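Local coordinates for protein O-methyltransferase family 2 (Planctopirus limnophila, PDB 5I2H) that probably transfers methyl groups from S-adenosyl-L-methionine to hydroxyl groups of small molecules, and binds the flavone apigenin in this crystal, at residues 301-306 / 357-362. Residues are numbered along the deposited sequence; the frame is centred on the assembly and turned at random.
Sequences DVLLNS and HLILSE
D301 of strand 296-301 and H357 of strand 357-362 face each other as an antiparallel hydrogen-bonded pair in the mixed seven-stranded sheet of a Rossmann-like methyltransferase domain. This is the antiparallel side of the fold: strand 357-362 lies between 296-301, the last of the parallel strands, and 345-351 at the edge. Two backbone bonds make the pair, D301 N to H357 O at 3.0 Å and H357 N to D301 O at 2.8 Å, the second more bent, at 140°. L303, two residues on from D301, reaches back to H357.

From the backbone outward, L303 meets the H357 ring atom by atom. L303 CB only skims the imidazole, 4.2 Å from H357 ND1. L303 CG sits beside the backbone N (chi1 -63°) and closes to 3.8 Å from that same H357 ND1. There the side chain forks: L303 CD1 lies over one face of the ring in a CH-pi contact, 3.7 Å from the H357 ring centroid and shifted toward the rim, while CD2 goes to the I359 side chain. Y335 of helix 332-341 and C349 of strand 345-351 also touch L303. With an alanine in place of H357, the imidazole face would be gone, and L303 CD1 would probably lose its CH-pi partner, opening a gap beside it.

D301 sends its carboxylate the other way, toward the apigenin pocket, with its side chain about 6 Å from the bound apigenin. There D301 OD1 takes the V302 N-H at 2.8 Å and hydrogen-bonds H273 ND1, a link between this strand pair and a residue of the apigenin pocket. Back at the fork, the other branch of L303 finishes in purely apolar packing, its CD2 4.0 Å from I359 CD1.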
ATOM      1  N   ASP A 301      -6.752 -21.700   1.946  1.00  7.82           N
ATOM      2  CA  ASP A 301      -7.092 -20.310   2.202  1.00  7.79           C
ATOM      3  C   ASP A 301      -5.863 -19.628   2.781  1.00  8.60           C
ATOM      4  O   ASP A 301      -4.795 -20.245   2.929  1.00  9.88           O
ATOM      5  CB  ASP A 301      -8.327 -20.214   3.131  1.00  9.06           C
ATOM      6  CG  ASP A 301      -9.218 -19.044   2.767  1.00 10.75           C
ATOM      7  OD1 ASP A 301      -8.732 -17.899   2.887  1.00 10.33           O
ATOM      8  OD2 ASP A 301     -10.358 -19.273   2.302  1.00 12.60           O
ATOM      9  N   VAL A 302      -5.998 -18.331   3.040  1.00  9.02           N
ATOM     10  CA  VAL A 302      -4.925 -17.607   3.709  1.00  8.48           C
ATOM     11  C   VAL A 302      -5.154 -17.720   5.214  1.00 11.66           C
ATOM     12  O   VAL A 302      -6.236 -18.143   5.659  1.00 12.74           O
ATOM     13  CB  VAL A 302      -4.856 -16.136   3.251  1.00  9.48           C
ATOM     14  CG1 VAL A 302      -4.478 -16.070   1.770  1.00 11.28           C
ATOM     15  CG2 VAL A 302      -6.206 -15.390   3.556  1.00 10.48           C
ATOM     16  N   LEU A 303      -4.151 -17.358   6.009  1.00 10.17           N
ATOM     17  CA  LEU A 303      -4.255 -17.464   7.464  1.00 11.38           C
ATOM     18  C   LEU A 303      -3.797 -16.190   8.154  1.00  9.86           C
ATOM     19  O   LEU A 303      -2.662 -15.744   7.945  1.00 13.02           O
ATOM     20  CB  LEU A 303      -3.420 -18.623   7.991  1.00 11.38           C
ATOM     21  CG  LEU A 303      -3.850 -20.004   7.503  1.00 12.82           C
ATOM     22  CD1 LEU A 303      -2.779 -21.050   7.959  1.00 16.32           C
ATOM     23  CD2 LEU A 303      -5.253 -20.370   7.984  1.00 13.99           C
ATOM     24  N   LEU A 304      -4.666 -15.628   8.995  1.00  9.16           N
ATOM     25  CA  LEU A 304      -4.217 -14.718  10.041  1.00  9.86           C
ATOM     26  C   LEU A 304      -3.542 -15.506  11.151  1.00 11.16           C
ATOM     27  O   LEU A 304      -3.811 -16.708  11.341  1.00 12.11           O
ATOM     28  CB  LEU A 304      -5.388 -13.935  10.634  1.00  9.84           C
ATOM     29  CG  LEU A 304      -5.994 -12.884   9.717  1.00 10.26           C
ATOM     30  CD1 LEU A 304      -7.271 -12.369  10.308  1.00  9.29           C
ATOM     31  CD2 LEU A 304      -5.009 -11.703   9.492  1.00 11.58           C
ATOM     32  N   ASN A 305      -2.682 -14.810  11.919  1.00 12.02           N
ATOM     33  CA  ASN A 305      -2.047 -15.458  13.062  1.00 13.08           C
ATOM     34  C   ASN A 305      -3.090 -15.689  14.164  1.00 15.09           C
ATOM     35  O   ASN A 305      -4.239 -15.240  14.072  1.00 14.86           O
ATOM     36  CB  ASN A 305      -0.835 -14.649  13.550  1.00 14.55           C
ATOM     37  CG  ASN A 305      -1.194 -13.266  14.059  1.00 15.18           C
ATOM     38  OD1 ASN A 305      -2.338 -12.987  14.402  1.00 16.65           O
ATOM     39  ND2 ASN A 305      -0.185 -12.395  14.150  1.00 15.73           N
ATOM     40  N   SER A 306      -2.696 -16.434  15.204  1.00 17.38           N
ATOM     41  CA  SER A 306      -3.688 -16.932  16.153  1.00 19.28           C
ATOM     42  C   SER A 306      -4.321 -15.830  17.000  1.00 18.59           C
ATOM     43  O   SER A 306      -5.437 -16.010  17.489  1.00 18.45           O
ATOM     44  CB  SER A 306      -3.065 -18.008  17.046  1.00 22.37           C
ATOM     45  OG  SER A 306      -1.992 -17.466  17.798  1.00 27.36           O
ATOM     46  N   HIS A 357      -2.578 -21.718   2.237  1.00  9.45           N
ATOM     47  CA  HIS A 357      -2.292 -22.845   3.113  1.00 10.01           C
ATOM     48  C   HIS A 357      -3.329 -23.912   2.858  1.00  9.63           C
ATOM     49  O   HIS A 357      -4.508 -23.598   2.742  1.00  9.41           O
ATOM     50  CB  HIS A 357      -2.351 -22.451   4.589  1.00 10.22           C
ATOM     51  CG  HIS A 357      -1.195 -21.618   5.001  1.00 16.87           C
ATOM     52  ND1 HIS A 357      -1.167 -20.247   4.853  1.00 20.32           N
ATOM     53  CD2 HIS A 357       0.020 -21.978   5.477  1.00 15.88           C
ATOM     54  CE1 HIS A 357       0.005 -19.792   5.265  1.00 19.44           C
ATOM     55  NE2 HIS A 357       0.745 -20.820   5.644  1.00 19.89           N
ATOM     56  N   LEU A 358      -2.890 -25.163   2.782  1.00  9.69           N
ATOM     57  CA  LEU A 358      -3.797 -26.300   2.656  1.00  8.49           C
ATOM     58  C   LEU A 358      -3.987 -26.868   4.057  1.00 10.73           C
ATOM     59  O   LEU A 358      -3.034 -27.379   4.667  1.00 13.36           O
ATOM     60  CB  LEU A 358      -3.231 -27.348   1.695  1.00  9.22           C
ATOM     61  CG  LEU A 358      -3.940 -28.707   1.710  1.00  9.91           C
ATOM     62  CD1 LEU A 358      -5.458 -28.613   1.389  1.00 15.42           C
ATOM     63  CD2 LEU A 358      -3.218 -29.677   0.749  1.00 12.73           C
ATOM     64  N   ILE A 359      -5.201 -26.742   4.578  1.00  9.81           N
ATOM     65  CA  ILE A 359      -5.565 -27.310   5.869  1.00 10.41           C
ATOM     66  C   ILE A 359      -6.260 -28.635   5.595  1.00 11.51           C
ATOM     67  O   ILE A 359      -7.339 -28.660   4.996  1.00 12.32           O
ATOM     68  CB  ILE A 359      -6.481 -26.356   6.651  1.00 11.81           C
ATOM     69  CG1 ILE A 359      -5.837 -24.982   6.799  1.00 14.49           C
ATOM     70  CG2 ILE A 359      -6.906 -26.952   8.020  1.00 13.19           C
ATOM     71  CD1 ILE A 359      -6.876 -23.974   7.304  1.00 16.92           C
ATOM     72  N   LEU A 360      -5.666 -29.729   6.057  1.00 12.06           N
ATOM     73  CA  LEU A 360      -6.157 -31.077   5.805  1.00 12.30           C
ATOM     74  C   LEU A 360      -6.839 -31.627   7.050  1.00 12.18           C
ATOM     75  O   LEU A 360      -6.274 -31.543   8.146  1.00 13.86           O
ATOM     76  CB  LEU A 360      -5.006 -32.000   5.406  1.00 16.53           C
ATOM     77  CG  LEU A 360      -4.421 -31.823   4.030  1.00 24.68           C
ATOM     78  CD1 LEU A 360      -3.015 -31.362   4.188  1.00 29.70           C
ATOM     79  CD2 LEU A 360      -4.472 -33.167   3.329  1.00 28.65           C
ATOM     80  N   SER A 361      -8.051 -32.164   6.873  0.56 12.95           N
ATOM     81  CA  SER A 361      -8.790 -32.829   7.936  0.56 12.10           C
ATOM     82  C   SER A 361      -9.430 -34.094   7.380  0.56 11.76           C
ATOM     83  O   SER A 361      -9.651 -34.223   6.171  0.56 12.57           O
ATOM     84  CB  SER A 361      -9.856 -31.915   8.538  0.56 10.68           C
ATOM     85  OG  SER A 361      -9.294 -30.683   8.945  0.56 11.30           O
ATOM     86  N   GLU A 362      -9.735 -35.030   8.282  0.56 11.83           N
ATOM     87  CA  GLU A 362     -10.148 -36.370   7.888  0.56 13.20           C
ATOM     88  C   GLU A 362     -11.461 -36.749   8.564  0.56 13.27           C
ATOM     89  O   GLU A 362     -11.655 -36.498   9.756  0.56 14.05           O
ATOM     90  CB  GLU A 362      -9.054 -37.400   8.228  0.56 16.04           C
ATOM     91  CG  GLU A 362      -9.313 -38.776   7.647  0.56 18.74           C
ATOM     92  CD  GLU A 362      -8.179 -39.766   7.904  0.56 23.05           C
ATOM     93  OE1 GLU A 362      -6.996 -39.409   7.711  0.56 25.27           O
ATOM     94  OE2 GLU A 362      -8.472 -40.906   8.298  0.56 24.96           O
TER